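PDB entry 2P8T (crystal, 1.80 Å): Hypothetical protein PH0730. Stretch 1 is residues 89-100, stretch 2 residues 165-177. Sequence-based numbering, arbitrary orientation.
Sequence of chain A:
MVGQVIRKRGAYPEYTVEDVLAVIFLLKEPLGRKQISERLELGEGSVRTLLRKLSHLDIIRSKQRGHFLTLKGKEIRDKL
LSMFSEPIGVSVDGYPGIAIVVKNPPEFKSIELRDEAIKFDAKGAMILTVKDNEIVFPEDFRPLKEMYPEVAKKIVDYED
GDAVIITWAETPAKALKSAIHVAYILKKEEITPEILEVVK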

# COMPACT_ATOMS: atom_id res chain seq x y z
N GLY A 89 -4.32 -5.59 6.93
CA GLY A 89 -4.13 -5.02 8.25
C GLY A 89 -3.48 -6.02 9.17
O GLY A 89 -3.91 -7.17 9.26
N VAL A 90 -2.44 -5.58 9.88
CA VAL A 90 -1.78 -6.39 10.88
C VAL A 90 -1.61 -5.54 12.16
O VAL A 90 -2.04 -4.39 12.21
CB VAL A 90 -0.38 -6.92 10.39
CG1 VAL A 90 -0.53 -7.85 9.19
CG2 VAL A 90 0.58 -5.76 10.06
N SER A 91 -1.01 -6.13 13.18
CA SER A 91 -0.68 -5.39 14.40
C SER A 91 0.77 -5.69 14.79
O SER A 91 1.19 -6.84 14.81
CB SER A 91 -1.67 -5.77 15.51
OG SER A 91 -1.11 -5.53 16.79
N VAL A 92 1.54 -4.64 15.06
CA VAL A 92 2.95 -4.82 15.41
C VAL A 92 3.16 -4.16 16.76
O VAL A 92 2.96 -2.95 16.89
CB VAL A 92 3.92 -4.21 14.34
CG1 VAL A 92 5.38 -4.41 14.75
CG2 VAL A 92 3.68 -4.82 12.97
N ASP A 93 3.51 -4.95 17.77
CA ASP A 93 3.78 -4.42 19.11
C ASP A 93 2.63 -3.50 19.56
O ASP A 93 2.88 -2.44 20.14
CB ASP A 93 5.13 -3.68 19.13
CG ASP A 93 6.34 -4.63 19.13
OD1 ASP A 93 6.35 -5.59 19.94
OD2 ASP A 93 7.30 -4.41 18.33
N GLY A 94 1.40 -3.88 19.23
CA GLY A 94 0.21 -3.13 19.63
C GLY A 94 -0.19 -1.92 18.79
O GLY A 94 -1.18 -1.26 19.11
N TYR A 95 0.58 -1.60 17.75
CA TYR A 95 0.24 -0.53 16.80
C TYR A 95 -0.42 -1.09 15.53
O TYR A 95 -0.04 -2.18 15.09
CB TYR A 95 1.50 0.23 16.39
CG TYR A 95 2.17 0.92 17.54
CD1 TYR A 95 1.70 2.15 18.00
CD2 TYR A 95 3.27 0.35 18.17
CE1 TYR A 95 2.30 2.78 19.07
CE2 TYR A 95 3.88 0.98 19.24
CZ TYR A 95 3.40 2.19 19.68
OH TYR A 95 4.02 2.83 20.75
N PRO A 96 -1.38 -0.35 14.94
CA PRO A 96 -1.92 -0.81 13.64
C PRO A 96 -0.85 -0.81 12.56
O PRO A 96 -0.07 0.13 12.48
CB PRO A 96 -3.01 0.22 13.31
CG PRO A 96 -2.72 1.41 14.18
CD PRO A 96 -2.02 0.90 15.40
N GLY A 97 -0.84 -1.85 11.73
CA GLY A 97 0.11 -1.97 10.65
C GLY A 97 -0.52 -2.41 9.34
O GLY A 97 -1.70 -2.77 9.29
N ILE A 98 0.29 -2.40 8.28
CA ILE A 98 -0.15 -2.82 6.96
C ILE A 98 1.00 -3.61 6.31
O ILE A 98 2.15 -3.22 6.40
CB ILE A 98 -0.52 -1.59 6.08
CG1 ILE A 98 -1.85 -0.98 6.53
CG2 ILE A 98 -0.54 -1.95 4.57
CD1 ILE A 98 -3.08 -1.76 6.03
N ALA A 99 0.66 -4.74 5.69
CA ALA A 99 1.63 -5.51 4.94
C ALA A 99 1.23 -5.47 3.47
O ALA A 99 0.03 -5.62 3.14
CB ALA A 99 1.69 -6.97 5.45
N ILE A 100 2.22 -5.22 2.62
CA ILE A 100 2.06 -5.28 1.17
C ILE A 100 3.21 -6.09 0.56
O ILE A 100 4.39 -5.80 0.79
CB ILE A 100 2.01 -3.86 0.51
CG1 ILE A 100 0.95 -2.97 1.18
CG2 ILE A 100 1.81 -3.98 -1.01
CD1 ILE A 100 0.90 -1.51 0.63
N ILE A 165 6.60 -5.63 2.52
CA ILE A 165 6.67 -4.36 3.27
C ILE A 165 5.76 -4.50 4.43
O ILE A 165 4.59 -4.85 4.24
CB ILE A 165 6.14 -3.18 2.43
CG1 ILE A 165 6.99 -2.99 1.18
CG2 ILE A 165 6.06 -1.88 3.25
CD1 ILE A 165 6.22 -2.23 0.07
N ILE A 166 6.25 -4.22 5.64
CA ILE A 166 5.36 -4.15 6.81
C ILE A 166 5.61 -2.85 7.54
O ILE A 166 6.71 -2.63 8.05
CB ILE A 166 5.58 -5.32 7.80
CG1 ILE A 166 5.44 -6.66 7.06
CG2 ILE A 166 4.57 -5.24 8.99
CD1 ILE A 166 5.91 -7.86 7.83
N THR A 167 4.61 -1.97 7.57
CA THR A 167 4.72 -0.73 8.35
C THR A 167 3.76 -0.75 9.52
O THR A 167 2.73 -1.47 9.49
CB THR A 167 4.39 0.52 7.50
OG1 THR A 167 3.03 0.45 7.05
CG2 THR A 167 5.32 0.65 6.30
N TRP A 168 4.05 0.06 10.54
CA TRP A 168 3.07 0.28 11.61
C TRP A 168 3.16 1.72 12.06
O TRP A 168 4.16 2.39 11.81
CB TRP A 168 3.25 -0.69 12.79
CG TRP A 168 4.57 -0.63 13.46
CD1 TRP A 168 4.87 0.02 14.64
CD2 TRP A 168 5.78 -1.27 13.04
NE1 TRP A 168 6.20 -0.18 14.96
CE2 TRP A 168 6.78 -0.96 13.99
CE3 TRP A 168 6.11 -2.09 11.94
CZ2 TRP A 168 8.09 -1.44 13.88
CZ3 TRP A 168 7.42 -2.56 11.82
CH2 TRP A 168 8.39 -2.23 12.79
N ALA A 169 2.09 2.21 12.67
CA ALA A 169 1.97 3.64 12.95
C ALA A 169 0.93 3.86 14.04
O ALA A 169 0.37 2.90 14.57
CB ALA A 169 1.60 4.39 11.67
N GLU A 170 0.66 5.12 14.35
CA GLU A 170 -0.32 5.46 15.39
C GLU A 170 -1.74 5.19 14.92
O GLU A 170 -2.62 4.89 15.73
CB GLU A 170 -0.16 6.92 15.82
CG GLU A 170 1.24 7.29 16.33
CD GLU A 170 1.53 6.88 17.77
OE1 GLU A 170 0.72 6.13 18.38
OE2 GLU A 170 2.58 7.31 18.30
N THR A 171 -1.96 5.30 13.61
CA THR A 171 -3.29 5.09 13.02
C THR A 171 -3.17 4.16 11.82
O THR A 171 -2.11 4.12 11.19
CB THR A 171 -3.96 6.43 12.60
OG1 THR A 171 -3.28 6.99 11.47
CG2 THR A 171 -3.96 7.46 13.74
N PRO A 172 -4.24 3.41 11.50
CA PRO A 172 -4.25 2.61 10.27
C PRO A 172 -3.95 3.43 9.01
O PRO A 172 -3.29 2.93 8.11
CB PRO A 172 -5.66 2.04 10.24
CG PRO A 172 -6.09 1.99 11.67
CD PRO A 172 -5.47 3.20 12.29
N ALA A 173 -4.42 4.68 8.96
CA ALA A 173 -4.23 5.51 7.76
C ALA A 173 -2.76 5.81 7.53
O ALA A 173 -2.27 5.74 6.40
CB ALA A 173 -5.02 6.79 7.87
N LYS A 174 -2.05 6.12 8.62
CA LYS A 174 -0.62 6.37 8.52
C LYS A 174 0.15 5.11 8.14
O LYS A 174 1.08 5.20 7.36
CB LYS A 174 -0.06 6.96 9.81
CG LYS A 174 -0.60 8.36 10.11
CD LYS A 174 -0.05 8.85 11.43
CE LYS A 174 -0.82 10.08 11.93
NZ LYS A 174 -0.69 11.21 10.98
N ALA A 175 -0.23 3.96 8.69
CA ALA A 175 0.37 2.67 8.27
C ALA A 175 0.13 2.42 6.77
O ALA A 175 1.03 1.98 6.05
CB ALA A 175 -0.18 1.50 9.11
N LEU A 176 -1.09 2.67 6.32
CA LEU A 176 -1.43 2.44 4.92
C LEU A 176 -0.63 3.35 4.01
O LEU A 176 -0.02 2.88 3.04
CB LEU A 176 -2.93 2.63 4.66
CG LEU A 176 -3.37 2.32 3.22
CD1 LEU A 176 -2.90 0.94 2.75
CD2 LEU A 176 -4.88 2.45 3.09
N LYS A 177 -0.63 4.64 4.32
CA LYS A 177 0.06 5.65 3.51
C LYS A 177 1.56 5.38 3.43
O LYS A 177 2.16 5.45 2.35
CB LYS A 177 -0.22 7.06 4.08
CG LYS A 177 0.08 8.24 3.12
CD LYS A 177 -0.68 9.52 3.56
CE LYS A 177 -0.07 10.81 2.97
NZ LYS A 177 -0.20 10.88 1.46

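The apolar centre lies on both faces of a sheet. On one face, I98 leans against the start of the helix: its CG1 sits 3.9 Å from A175 CB, and its CG2 lies 4.2 Å from L176 CD1. Beside it, T167 OG1 donates to A175 O at 2.7 Å, tying strand to helix. The small A175 side chain points toward the strand, and its CB comes within 3.8 Å of G97 CA, so helix and strand can run close together, their axes 6.9 Å apart at 27°. On the other face, W168 supplies a flat surface. V92 CG1 sits 3.7 Å from the centroid of the W168 six-membered ring, nearly along the ring normal, a CH-pi contact, while V92 CG2 reaches I166 CG2 at 4.1 Å. The Y95 ring runs nearly parallel to the W168 five-membered ring but is slid aside, so the two barely overlap.

The backbone holds these layers in register. Strands 95-100 and 165-168 are antiparallel. I98 and T167 exchange paired bonds, I98 N to T167 O at 2.9 Å and T167 N to I98 O at 3.0 Å; I100 and I165 repeat the pattern. One residue before I98, G97 pairs with W168 so closely that an ideal CB on G97 would fall 2.6 Å from T167 O, a clash: here glycine buys proximity. A type I' turn from V92 to Y95 folds the first stretch into a hairpin, bringing V92 onto the same face as W168.

Toward the edge, A169 N donates to P96 O at 3.0 Å, extending the ladder, and P96 CG packs 3.8 Å from P172 CD where the helix begins. T171 OG1 caps the helix by accepting from K174 N at 3.2 Å. At the exposed margin of the contact, E170 OE1 approaches the edge of the Y95 ring, 3.8 Å from Y95 CE1.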